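Local coordinates for protein proteophosphoglycan (Silicibacter pomeroyi DSS-3, PDB 2RE3) that is of unknown function but belongs to the DUF1285 family, which has a fold of repeated motifs and may take part in signal transduction, at residues 96-101 with 153-158; 106-111 with 175-180; 129-134 with 142-147; 167-172 with 186-191. One frame throughout, in Å; residues are numbered along the deposited sequence. Where two conformers were deposited one is given.

Contact 1: residues 96-101 with 153-158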
loop_
_atom_site.group_PDB
_atom_site.type_symbol
_atom_site.label_atom_id
_atom_site.label_comp_id
_atom_site.label_asym_id
_atom_site.label_seq_id
_atom_site.Cartn_x
_atom_site.Cartn_y
_atom_site.Cartn_z
ATOM N N PHE A 96 0.665 1.301 -2.754
ATOM C CA PHE A 96 1.997 0.818 -2.349
ATOM C C PHE A 96 2.220 -0.652 -2.649
ATOM O O PHE A 96 1.273 -1.416 -2.810
ATOM C CB PHE A 96 2.207 1.034 -0.866
ATOM C CG PHE A 96 2.064 2.465 -0.421
ATOM C CD1 PHE A 96 2.968 3.424 -0.827
ATOM C CD2 PHE A 96 1.067 2.824 0.465
ATOM C CE1 PHE A 96 2.860 4.716 -0.388
ATOM C CE2 PHE A 96 0.949 4.127 0.916
ATOM C CZ PHE A 96 1.854 5.079 0.481
ATOM N N VAL A 97 3.480 -1.027 -2.746
ATOM C CA VAL A 97 3.868 -2.403 -2.788
ATOM C C VAL A 97 4.702 -2.689 -1.542
ATOM O O VAL A 97 5.635 -1.958 -1.260
ATOM C CB VAL A 97 4.702 -2.726 -4.040
ATOM C CG1 VAL A 97 5.409 -4.062 -3.866
ATOM C CG2 VAL A 97 3.809 -2.724 -5.306
ATOM N N ALA A 98 4.349 -3.747 -0.812
ATOM C CA ALA A 98 5.154 -4.267 0.299
ATOM C C ALA A 98 6.297 -5.094 -0.276
ATOM O O ALA A 98 6.050 -6.115 -0.927
ATOM C CB ALA A 98 4.293 -5.148 1.247
ATOM N N VAL A 99 7.532 -4.668 -0.034
ATOM C CA VAL A 99 8.699 -5.349 -0.599
ATOM C C VAL A 99 9.511 -6.152 0.396
ATOM O O VAL A 99 10.429 -6.863 0.013
ATOM C CB VAL A 99 9.653 -4.360 -1.258
ATOM C CG1 VAL A 99 8.941 -3.685 -2.465
ATOM C CG2 VAL A 99 10.183 -3.351 -0.213
ATOM N N ASP A 100 9.182 -6.043 1.668
ATOM C CA ASP A 100 9.885 -6.782 2.696
ATOM C C ASP A 100 8.942 -7.113 3.839
ATOM O O ASP A 100 8.012 -6.367 4.122
ATOM C CB ASP A 100 11.068 -5.958 3.205
ATOM C CG ASP A 100 12.164 -6.814 3.776
ATOM O OD1 ASP A 100 12.151 -8.028 3.503
ATOM O OD2 ASP A 100 13.041 -6.275 4.489
ATOM N N VAL A 101 9.162 -8.254 4.477
ATOM C CA VAL A 101 8.420 -8.599 5.678
ATOM C C VAL A 101 9.423 -9.192 6.641
ATOM O O VAL A 101 10.312 -9.940 6.237
ATOM C CB VAL A 101 7.254 -9.590 5.418
ATOM C CG1 VAL A 101 7.742 -10.846 4.704
ATOM C CG2 VAL A 101 6.571 -9.961 6.732
ATOM N N ALA A 153 -0.826 -1.609 0.921
ATOM C CA ALA A 153 0.274 -2.144 0.155
ATOM C C ALA A 153 -0.082 -3.554 -0.408
ATOM O O ALA A 153 -0.508 -4.464 0.328
ATOM C CB ALA A 153 1.508 -2.222 1.035
ATOM N N LEU A 154 0.108 -3.733 -1.707
ATOM C CA LEU A 154 0.047 -5.059 -2.309
ATOM C C LEU A 154 1.323 -5.793 -1.925
ATOM O O LEU A 154 2.422 -5.270 -2.129
ATOM C CB LEU A 154 -0.043 -4.971 -3.826
ATOM C CG LEU A 154 -0.171 -6.290 -4.570
ATOM C CD1 LEU A 154 -1.514 -6.942 -4.264
ATOM C CD2 LEU A 154 -0.015 -6.046 -6.071
ATOM N N ILE A 155 1.171 -7.000 -1.378
ATOM C CA ILE A 155 2.321 -7.793 -0.937
ATOM C C ILE A 155 2.952 -8.455 -2.170
ATOM O O ILE A 155 2.265 -9.171 -2.881
ATOM C CB ILE A 155 1.883 -8.836 0.137
ATOM C CG1 ILE A 155 1.402 -8.122 1.398
ATOM C CG2 ILE A 155 3.011 -9.747 0.534
ATOM C CD1 ILE A 155 0.523 -8.977 2.251
ATOM N N ASP A 156 4.234 -8.185 -2.432
ATOM C CA ASP A 156 4.921 -8.700 -3.648
ATOM C C ASP A 156 5.260 -10.189 -3.520
ATOM O O ASP A 156 5.164 -10.744 -2.434
ATOM C CB ASP A 156 6.179 -7.876 -3.979
ATOM C CG ASP A 156 7.368 -8.168 -3.035
ATOM O OD1 ASP A 156 7.221 -8.981 -2.102
ATOM O OD2 ASP A 156 8.470 -7.588 -3.230
ATOM N N ARG A 157 5.658 -10.820 -4.628
ATOM C CA ARG A 157 5.895 -12.289 -4.692
ATOM C C ARG A 157 6.903 -12.736 -3.656
ATOM O O ARG A 157 6.644 -13.650 -2.881
ATOM C CB ARG A 157 6.391 -12.750 -6.083
ATOM C CG ARG A 157 5.576 -12.267 -7.312
ATOM C CD ARG A 157 4.042 -12.455 -7.164
ATOM N NE ARG A 157 3.565 -13.844 -7.280
ATOM C CZ ARG A 157 2.494 -14.348 -6.652
ATOM N NH1 ARG A 157 1.763 -13.610 -5.821
ATOM N NH2 ARG A 157 2.158 -15.620 -6.848
ATOM N N LYS A 158 8.055 -12.089 -3.638
ATOM C CA LYS A 158 9.094 -12.490 -2.706
ATOM C C LYS A 158 8.533 -12.508 -1.268
ATOM O O LYS A 158 8.657 -13.516 -0.569
ATOM C CB LYS A 158 10.346 -11.609 -2.835
ATOM C CG LYS A 158 11.486 -12.041 -1.918
ATOM C CD LYS A 158 12.907 -11.825 -2.504
ATOM C CE LYS A 158 13.576 -10.512 -2.078
ATOM N NZ LYS A 158 15.078 -10.618 -2.228
#
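The tight part of this contact gathers round Ala153 CB, 3.8 Å from Phe96 CB and 4.0 Å from Ala98 CB, all three residues buried. The Phe96 ring, with CG anti to the carbonyl carbon, leads away toward Val147 and Val118. Two short backbone bonds run through this part: Leu154 N gives to Phe96 O, and Ala98 N gives to Leu154 O at 2.8 Å, both donors standing above the carbonyl planes. This parallel pairing joins strands 96-104 and 151-155 at the middle of a six-stranded mixed sheet, the one parallel step between otherwise antiparallel neighbours. The side nearer solvent is made by Val99 and Asp156, both only partly buried. The chain leaves the sheet at Asp156, whose N still reaches Ala98 O at 3.1 Å, now in the carbonyl plane, before helix 157-164 begins. Asp156 is its N-cap: CG sits in the crowded position between backbone N and carbonyl carbon (chi1 75°), the carboxylate caps a backbone N of the first turn, and OD1 is also hydrogen-bonded to Ser159 OG. An alanine here would probably leave that turn less well capped. OD2 lies 3.5 Å from Val99 CA, beside the classic bulge that Val99 and Asp100 form against Thr115.

Contact 2: residues 106-111 with 175-180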
loop_
_atom_site.group_PDB
_atom_site.type_symbol
_atom_site.label_atom_id
_atom_site.label_comp_id
_atom_site.label_asym_id
_atom_site.label_seq_id
_atom_site.Cartn_x
_atom_site.Cartn_y
_atom_site.Cartn_z
ATOM N N GLN A 106 6.787 -16.132 17.767
ATOM C CA GLN A 106 6.598 -17.524 17.443
ATOM C C GLN A 106 5.116 -17.876 17.394
ATOM O O GLN A 106 4.334 -17.358 18.192
ATOM C CB GLN A 106 7.285 -18.336 18.534
ATOM C CG GLN A 106 7.480 -19.805 18.219
ATOM C CD GLN A 106 8.481 -20.046 17.087
ATOM O OE1 GLN A 106 9.194 -19.131 16.633
ATOM N NE2 GLN A 106 8.542 -21.298 16.632
ATOM N N GLY A 107 4.751 -18.757 16.456
ATOM C CA GLY A 107 3.422 -19.337 16.373
ATOM C C GLY A 107 2.290 -18.320 16.331
ATOM O O GLY A 107 2.208 -17.491 15.418
ATOM N N ARG A 108 1.402 -18.395 17.316
ATOM C CA ARG A 108 0.235 -17.520 17.385
ATOM C C ARG A 108 0.564 -16.180 18.013
ATOM O O ARG A 108 -0.217 -15.258 17.896
ATOM C CB ARG A 108 -0.931 -18.209 18.106
ATOM C CG ARG A 108 -1.558 -19.316 17.255
ATOM C CD ARG A 108 -2.412 -20.217 18.084
ATOM N NE ARG A 108 -3.327 -21.079 17.339
ATOM C CZ ARG A 108 -3.783 -22.246 17.821
ATOM N NH1 ARG A 108 -3.385 -22.686 19.017
ATOM N NH2 ARG A 108 -4.630 -22.998 17.113
ATOM N N LYS A 109 1.737 -16.064 18.618
ATOM C CA LYS A 109 2.198 -14.802 19.188
ATOM C C LYS A 109 3.022 -13.980 18.173
ATOM O O LYS A 109 3.501 -12.890 18.503
ATOM C CB LYS A 109 2.995 -15.074 20.492
ATOM C CG LYS A 109 2.128 -15.582 21.684
ATOM C CD LYS A 109 2.929 -16.389 22.721
ATOM N N GLN A 110 3.154 -14.463 16.932
ATOM C CA GLN A 110 4.097 -13.844 15.958
ATOM C C GLN A 110 3.636 -12.456 15.497
ATOM O O GLN A 110 2.457 -12.173 15.484
ATOM C CB GLN A 110 4.379 -14.769 14.759
ATOM C CG GLN A 110 3.692 -14.414 13.466
ATOM C CD GLN A 110 3.793 -15.490 12.356
ATOM O OE1 GLN A 110 4.802 -16.200 12.213
ATOM N NE2 GLN A 110 2.738 -15.584 11.552
ATOM N N VAL A 111 4.589 -11.595 15.165
ATOM C CA VAL A 111 4.311 -10.254 14.654
ATOM C C VAL A 111 5.018 -10.048 13.301
ATOM O O VAL A 111 6.219 -10.317 13.136
ATOM C CB VAL A 111 4.762 -9.148 15.659
ATOM C CG1 VAL A 111 4.382 -7.757 15.132
ATOM C CG2 VAL A 111 4.147 -9.389 17.031
ATOM N N GLY A 175 -3.983 -18.971 6.830
ATOM C CA GLY A 175 -3.731 -17.532 6.964
ATOM C C GLY A 175 -2.553 -17.186 7.845
ATOM O O GLY A 175 -1.674 -18.036 8.116
ATOM N N LEU A 176 -2.539 -15.942 8.320
ATOM C CA LEU A 176 -1.381 -15.389 9.050
ATOM C C LEU A 176 -1.786 -14.823 10.401
ATOM O O LEU A 176 -2.757 -14.091 10.494
ATOM C CB LEU A 176 -0.674 -14.322 8.195
ATOM C CG LEU A 176 0.019 -14.894 6.942
ATOM C CD1 LEU A 176 0.428 -13.797 6.032
ATOM C CD2 LEU A 176 1.202 -15.722 7.328
ATOM N N TRP A 177 -1.080 -15.247 11.451
ATOM C CA TRP A 177 -1.176 -14.627 12.753
ATOM C C TRP A 177 -0.227 -13.459 12.781
ATOM O O TRP A 177 0.934 -13.620 12.442
ATOM C CB TRP A 177 -0.766 -15.598 13.846
ATOM C CG TRP A 177 -1.832 -16.583 14.200
ATOM C CD1 TRP A 177 -1.955 -17.855 13.732
ATOM C CD2 TRP A 177 -2.927 -16.370 15.083
ATOM N NE1 TRP A 177 -3.059 -18.452 14.268
ATOM C CE2 TRP A 177 -3.684 -17.561 15.100
ATOM C CE3 TRP A 177 -3.344 -15.287 15.867
ATOM C CZ2 TRP A 177 -4.832 -17.718 15.894
ATOM C CZ3 TRP A 177 -4.491 -15.440 16.665
ATOM C CH2 TRP A 177 -5.219 -16.651 16.667
ATOM N N SER A 178 -0.715 -12.277 13.149
ATOM C CA SER A 178 0.177 -11.164 13.492
ATOM C C SER A 178 -0.398 -10.372 14.638
ATOM O O SER A 178 -1.590 -10.109 14.656
ATOM C CB SER A 178 0.403 -10.248 12.297
ATOM O OG SER A 178 1.371 -9.257 12.607
ATOM N N SER A 179 0.440 -9.991 15.593
ATOM C CA SER A 179 0.019 -9.112 16.711
ATOM C C SER A 179 -1.196 -9.640 17.452
ATOM O O SER A 179 -2.029 -8.852 17.869
ATOM C CB SER A 179 -0.315 -7.678 16.243
ATOM O OG SER A 179 0.767 -7.067 15.580
ATOM N N GLY A 180 -1.329 -10.958 17.581
ATOM C CA GLY A 180 -2.486 -11.538 18.273
ATOM C C GLY A 180 -3.784 -11.681 17.498
ATOM O O GLY A 180 -4.783 -12.105 18.074
HETATM O O HOH W 1 0.237 -13.018 16.303
#
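The backbones meet where Gln110 O accepts Ser179 N at 3.0 Å, in the plane of the carbonyl, with Ser178 CA adding a CA-H...O contact to the same oxygen. This fastens the hairpin connection between strands 96-104 and 111-116, in the second of two six-stranded mixed sheets, to the end of strand 173-178, the middle strand of the three-stranded antiparallel sheet. Trp177 carries most of the side-chain contact. Its CG lies anti to the carbonyl carbon, and the indole receives Arg108 over one face: CG of the arginine stands 3.6 Å from the centroid of the five-membered ring, a CH-pi contact. The extended Arg108 chain runs alongside the indole, pointing the same way, but its guanidinium plane is turned 75° from the ring. Glu170 OE2 holds both groups, taking Arg108 NE in a salt bridge and Trp177 NE1 in a hydrogen bond. Gln110, extended beyond CG, serves two carbonyls with NE2, that of Leu166 just before strand 168-170 and that of Trp177. A water bridges Arg108 O, Gln110 O and Gly180 N. The amide of Gln110 lies flat toward its acceptor: NE2 meets Trp177 O on a lone pair at 2.8 Å.

Contact 3: residues 129-134 with 142-147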
loop_
_atom_site.group_PDB
_atom_site.type_symbol
_atom_site.label_atom_id
_atom_site.label_comp_id
_atom_site.label_asym_id
_atom_site.label_seq_id
_atom_site.Cartn_x
_atom_site.Cartn_y
_atom_site.Cartn_z
ATOM N N PRO A 129 -4.723 -4.412 9.090
ATOM C CA PRO A 129 -5.004 -5.815 8.789
ATOM C C PRO A 129 -4.460 -6.243 7.450
ATOM O O PRO A 129 -4.218 -5.397 6.588
ATOM C CB PRO A 129 -6.525 -5.888 8.802
ATOM C CG PRO A 129 -6.973 -4.538 8.438
ATOM C CD PRO A 129 -5.925 -3.580 8.967
ATOM N N ILE A 130 -4.228 -7.549 7.334
ATOM C CA ILE A 130 -3.913 -8.221 6.076
ATOM C C ILE A 130 -5.233 -8.666 5.471
ATOM O O ILE A 130 -6.061 -9.212 6.162
ATOM C CB ILE A 130 -3.013 -9.445 6.304
ATOM C CG1 ILE A 130 -1.686 -8.976 6.907
ATOM C CG2 ILE A 130 -2.775 -10.176 5.000
ATOM C CD1 ILE A 130 -0.834 -10.059 7.528
ATOM N N ARG A 131 -5.438 -8.424 4.189
ATOM C CA ARG A 131 -6.702 -8.764 3.519
ATOM C C ARG A 131 -6.384 -9.750 2.421
ATOM O O ARG A 131 -5.300 -9.688 1.860
ATOM C CB ARG A 131 -7.260 -7.479 2.921
ATOM C CG ARG A 131 -8.311 -7.645 1.878
ATOM C CD ARG A 131 -9.073 -6.355 1.687
ATOM N NE ARG A 131 -8.313 -5.354 0.931
ATOM C CZ ARG A 131 -8.271 -5.276 -0.401
ATOM N NH1 ARG A 131 -8.911 -6.146 -1.179
ATOM N NH2 ARG A 131 -7.563 -4.320 -0.976
HETATM N N MSE A 132 -7.308 -10.670 2.140
HETATM C CA MSE A 132 -7.178 -11.569 0.980
HETATM C C MSE A 132 -7.992 -11.017 -0.176
HETATM O O MSE A 132 -9.126 -10.597 0.024
HETATM C CB MSE A 132 -7.578 -13.044 1.299
HETATM C CG MSE A 132 -8.957 -13.348 1.953
HETATM SE SE MSE A 132 -9.448 -15.309 2.075
HETATM C CE MSE A 132 -11.273 -14.948 2.640
ATOM N N ALA A 133 -7.391 -10.956 -1.364
ATOM C CA ALA A 133 -8.107 -10.617 -2.561
ATOM C C ALA A 133 -7.516 -11.588 -3.542
ATOM O O ALA A 133 -6.545 -12.284 -3.221
ATOM C CB ALA A 133 -7.847 -9.188 -2.961
ATOM N N GLN A 134 -8.109 -11.684 -4.719
ATOM C CA GLN A 134 -7.570 -12.560 -5.737
ATOM C C GLN A 134 -7.104 -11.685 -6.867
ATOM O O GLN A 134 -7.499 -10.517 -6.968
ATOM C CB GLN A 134 -8.599 -13.611 -6.187
ATOM C CG GLN A 134 -8.908 -14.666 -5.109
ATOM C CD GLN A 134 -9.850 -14.153 -4.016
ATOM O OE1 GLN A 134 -10.928 -13.619 -4.308
ATOM N NE2 GLN A 134 -9.454 -14.319 -2.759
ATOM N N ALA A 142 -3.975 -12.504 -4.252
ATOM C CA ALA A 142 -3.203 -11.250 -4.161
ATOM C C ALA A 142 -3.569 -10.556 -2.836
ATOM O O ALA A 142 -4.611 -9.907 -2.705
ATOM C CB ALA A 142 -3.502 -10.339 -5.324
ATOM N N PRO A 143 -2.727 -10.709 -1.828
ATOM C CA PRO A 143 -3.074 -10.166 -0.538
ATOM C C PRO A 143 -2.483 -8.763 -0.333
ATOM O O PRO A 143 -1.425 -8.443 -0.871
ATOM C CB PRO A 143 -2.418 -11.156 0.419
ATOM C CG PRO A 143 -1.195 -11.604 -0.289
ATOM C CD PRO A 143 -1.414 -11.361 -1.788
ATOM N N TYR A 144 -3.167 -7.958 0.470
ATOM C CA TYR A 144 -2.723 -6.617 0.813
ATOM C C TYR A 144 -2.495 -6.484 2.299
ATOM O O TYR A 144 -2.966 -7.320 3.071
ATOM C CB TYR A 144 -3.784 -5.627 0.405
ATOM C CG TYR A 144 -4.171 -5.704 -1.059
ATOM C CD1 TYR A 144 -5.058 -6.665 -1.508
ATOM C CD2 TYR A 144 -3.670 -4.787 -1.996
ATOM C CE1 TYR A 144 -5.461 -6.726 -2.838
ATOM C CE2 TYR A 144 -4.070 -4.837 -3.343
ATOM C CZ TYR A 144 -4.974 -5.824 -3.744
ATOM O OH TYR A 144 -5.388 -5.928 -5.034
ATOM N N VAL A 145 -1.772 -5.435 2.696
ATOM C CA VAL A 145 -1.692 -5.011 4.100
ATOM C C VAL A 145 -1.891 -3.494 4.207
ATOM O O VAL A 145 -1.416 -2.719 3.380
ATOM C CB VAL A 145 -0.373 -5.430 4.776
ATOM C CG1 VAL A 145 0.853 -4.858 4.067
ATOM C CG2 VAL A 145 -0.357 -4.979 6.218
ATOM N N HIS A 146 -2.648 -3.086 5.211
ATOM C CA HIS A 146 -2.920 -1.678 5.450
ATOM C C HIS A 146 -1.669 -1.013 6.005
ATOM O O HIS A 146 -0.983 -1.571 6.879
ATOM C CB HIS A 146 -4.075 -1.563 6.444
ATOM C CG HIS A 146 -4.459 -0.164 6.824
ATOM N ND1 HIS A 146 -3.968 0.448 7.951
ATOM C CD2 HIS A 146 -5.351 0.702 6.284
ATOM C CE1 HIS A 146 -4.513 1.650 8.073
ATOM N NE2 HIS A 146 -5.358 1.829 7.077
ATOM N N VAL A 147 -1.354 0.154 5.465
ATOM C CA VAL A 147 -0.200 0.947 5.907
ATOM C C VAL A 147 -0.702 2.137 6.709
ATOM O O VAL A 147 -0.295 2.321 7.845
ATOM C CB VAL A 147 0.598 1.474 4.704
ATOM C CG1 VAL A 147 1.810 2.299 5.180
ATOM C CG2 VAL A 147 0.944 0.309 3.762
#
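The guanidinium of Arg131 lies flat on the Tyr144 ring, the two planes only 12° apart. The stack is offset: NH2 stands over the CD1 side of the ring, 3.5 Å from Tyr144 CD1, and Arg131 CZ is 4.2 Å from the ring centroid, so the cation-pi contact is off-centre. Arg131 gets there with CG anti to its backbone N and a bend at chi3 (76°) that folds the chain end back over its neighbour. NH2 also makes a salt bridge with Glu152, which would help hold the guanidinium in this pose. Ala133 meets the same ring differently, its CB lying in plane at the edge, 3.4 Å from Tyr144 CE1. The Tyr144 OH is hydrogen-bonded to Asp93. An alanine here, without ring or OH, would probably leave the Arg131 guanidinium less firmly placed, held mainly by Glu152, and loosen the tie to Asp93. Beneath these side chains, Arg131 and Tyr144 form an antiparallel hydrogen-bonded pair: Arg131 N gives to Tyr144 O at 2.9 Å, and Tyr144 N returns a bond to Arg131 O. Ile130 and Val145 follow as the non-hydrogen-bonded pair, their side chains on the opposite side of the sheet. His146 N then donates to Pro129 O, and at the other end Ala142 N donates to Ala133 O at 2.8 Å. Strand 130-131 is an outermost strand of the mixed sheet that ends at 121-123 on its far side; strand 144-148 separates it from strand 151-155. Ile130 packs on Phe183 and Leu185, and Pro143 on Leu185, of strand 181-185.

Contact 4: residues 167-172 with 186-191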
loop_
_atom_site.group_PDB
_atom_site.type_symbol
_atom_site.label_atom_id
_atom_site.label_comp_id
_atom_site.label_asym_id
_atom_site.label_seq_id
_atom_site.Cartn_x
_atom_site.Cartn_y
_atom_site.Cartn_z
ATOM N N GLY A 167 2.588 -19.324 7.637
ATOM C CA GLY A 167 1.137 -19.428 7.722
ATOM C C GLY A 167 0.662 -20.495 8.673
ATOM O O GLY A 167 1.433 -21.294 9.180
ATOM N N GLU A 168 -0.633 -20.492 8.921
ATOM C CA GLU A 168 -1.225 -21.363 9.929
ATOM C C GLU A 168 -2.662 -21.627 9.521
ATOM O O GLU A 168 -3.237 -20.846 8.735
ATOM C CB GLU A 168 -1.180 -20.685 11.305
ATOM C CG GLU A 168 -1.632 -21.563 12.470
ATOM C CD GLU A 168 -0.822 -22.848 12.532
ATOM O OE1 GLU A 168 0.288 -22.838 13.087
ATOM O OE2 GLU A 168 -1.281 -23.866 11.990
ATOM N N ILE A 169 -3.229 -22.716 10.049
ATOM C CA ILE A 169 -4.637 -23.070 9.841
ATOM C C ILE A 169 -5.449 -22.883 11.120
ATOM O O ILE A 169 -5.090 -23.399 12.196
ATOM C CB ILE A 169 -4.774 -24.520 9.340
ATOM C CG1 ILE A 169 -4.335 -24.591 7.880
ATOM C CG2 ILE A 169 -6.211 -25.059 9.517
ATOM C CD1 ILE A 169 -4.023 -25.980 7.429
ATOM N N GLU A 170 -6.539 -22.124 10.994
ATOM C CA GLU A 170 -7.533 -21.963 12.057
ATOM C C GLU A 170 -8.912 -22.021 11.435
ATOM O O GLU A 170 -9.203 -21.270 10.506
ATOM C CB GLU A 170 -7.370 -20.621 12.771
ATOM C CG GLU A 170 -5.964 -20.303 13.248
ATOM C CD GLU A 170 -5.488 -21.177 14.395
ATOM O OE1 GLU A 170 -6.317 -21.923 14.964
ATOM O OE2 GLU A 170 -4.277 -21.113 14.717
ATOM N N ASP A 171 -9.734 -22.943 11.946
ATOM C CA ASP A 171 -11.158 -23.075 11.610
ATOM C C ASP A 171 -11.429 -22.979 10.132
ATOM O O ASP A 171 -12.275 -22.219 9.715
ATOM C CB ASP A 171 -11.980 -22.053 12.409
ATOM C CG ASP A 171 -11.674 -22.133 13.912
ATOM O OD1 ASP A 171 -11.618 -23.268 14.441
ATOM O OD2 ASP A 171 -11.444 -21.088 14.551
ATOM N N GLY A 172 -10.687 -23.757 9.349
ATOM C CA GLY A 172 -10.997 -23.983 7.938
ATOM C C GLY A 172 -10.214 -23.146 6.965
ATOM O O GLY A 172 -10.315 -23.346 5.747
HETATM N N MSE A 186 -7.068 -17.903 2.494
HETATM C CA MSE A 186 -7.692 -18.827 1.542
HETATM C C MSE A 186 -8.186 -20.044 2.324
HETATM O O MSE A 186 -7.743 -20.287 3.437
HETATM C CB MSE A 186 -6.690 -19.228 0.444
HETATM C CG MSE A 186 -5.833 -20.468 0.781
HETATM SE SE MSE A 186 -4.133 -20.660 -0.168
HETATM C CE MSE A 186 -3.360 -19.008 0.529
ATOM N N THR A 187 -9.095 -20.817 1.740
ATOM C CA THR A 187 -9.650 -21.995 2.412
ATOM C C THR A 187 -8.584 -23.076 2.482
ATOM O O THR A 187 -7.617 -23.067 1.711
ATOM C CB THR A 187 -10.915 -22.557 1.692
ATOM O OG1 THR A 187 -10.556 -23.160 0.438
ATOM C CG2 THR A 187 -11.974 -21.473 1.474
ATOM N N VAL A 188 -8.753 -24.004 3.416
ATOM C CA VAL A 188 -7.880 -25.180 3.491
ATOM C C VAL A 188 -7.865 -25.909 2.143
ATOM O O VAL A 188 -6.796 -26.185 1.601
ATOM C CB VAL A 188 -8.279 -26.117 4.672
ATOM C CG1 VAL A 188 -7.697 -27.503 4.502
ATOM C CG2 VAL A 188 -7.816 -25.500 5.980
ATOM N N GLU A 189 -9.060 -26.223 1.643
ATOM C CA GLU A 189 -9.278 -26.769 0.289
ATOM C C GLU A 189 -8.347 -26.138 -0.743
ATOM O O GLU A 189 -7.688 -26.833 -1.521
ATOM C CB GLU A 189 -10.739 -26.510 -0.109
ATOM C CG GLU A 189 -11.019 -26.354 -1.604
ATOM C CD GLU A 189 -11.065 -27.666 -2.315
ATOM O OE1 GLU A 189 -11.624 -28.611 -1.732
ATOM O OE2 GLU A 189 -10.560 -27.752 -3.451
ATOM N N GLU A 190 -8.322 -24.806 -0.731
ATOM C CA GLU A 190 -7.511 -24.006 -1.656
ATOM C C GLU A 190 -6.020 -24.244 -1.412
ATOM O O GLU A 190 -5.275 -24.565 -2.355
ATOM C CB GLU A 190 -7.845 -22.502 -1.556
ATOM C CG GLU A 190 -8.912 -21.992 -2.574
ATOM C CD GLU A 190 -9.756 -20.789 -2.072
ATOM O OE1 GLU A 190 -9.354 -20.067 -1.120
ATOM O OE2 GLU A 190 -10.844 -20.581 -2.656
ATOM N N LEU A 191 -5.582 -24.102 -0.158
ATOM C CA LEU A 191 -4.178 -24.382 0.172
ATOM C C LEU A 191 -3.759 -25.782 -0.350
ATOM O O LEU A 191 -2.665 -25.930 -0.918
ATOM C CB LEU A 191 -3.914 -24.262 1.684
ATOM C CG LEU A 191 -2.543 -24.749 2.184
ATOM C CD1 LEU A 191 -1.444 -23.724 1.958
ATOM C CD2 LEU A 191 -2.626 -25.126 3.651
#
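Val188 places CG2 anti to its carbonyl carbon (chi1 162° puts CG1 anti to the backbone N), and that methyl does most of the touching. Ile169, with CG1 anti to its own carbonyl carbon and CG2 anti to the backbone N, sends both branches to the same place: its CG2 comes within 3.9 Å of Val188 CG2, and the two side chains cross at about a right angle. Leu191, one turn on, has CG anti to the backbone N and brings CD2 to 4.1 Å from Ile169 CD1, tip to tip and obliquely. Ile169 therefore rests on two residues of the same helical side. The backbone joins in at the helix start, where Val188 N gives to Gly172 O at 2.9 Å, with the donor above the carbonyl plane, and Val188 CG2 also leans on that oxygen at 3.3 Å. Gly172 follows strand 168-170 in the tight turn toward strand 173-178, and its positive phi (99°) suits a residue without a side chain. Thr187 and Glu190 close the N-terminal end of helix 188-192 as a capping box: Glu190 N gives to Thr187 OG1 at 3.0 Å, and Thr187 N gives to Glu190 OE1, met from above the carboxylate plane. The contact thus ties this helix to the edge of the three-stranded sheet at the protein surface. Chemically, the first-turn amides are shared out: Glu190 N goes to the box, whereas Val188 N is met by Gly172 O, which points its partial negative charge at the helix N terminus, probably a favourable electrostatic match.

How the contacts relate
Contacts 1 and 3 share the second of two six-stranded mixed sheets with the same strand order, a repeat within the chain: their centres are 10 Å apart, and strands 144-148 and 151-155 lie side by side, joined by backbone bonds. Contacts 2 and 4, 15 Å apart between centres, meet through neighbouring strands 168-170 and 173-178 of the three-stranded sheet. Along the chain contact 3 falls between the two segments of contact 1, contact 2 interleaves with both contact 1 and contact 4, and contact 4 opens after contacts 1 and 3 have closed. Leu176 packing on Ile130, and Met132 on Met186, hold the small sheet and its helix against the larger sheet.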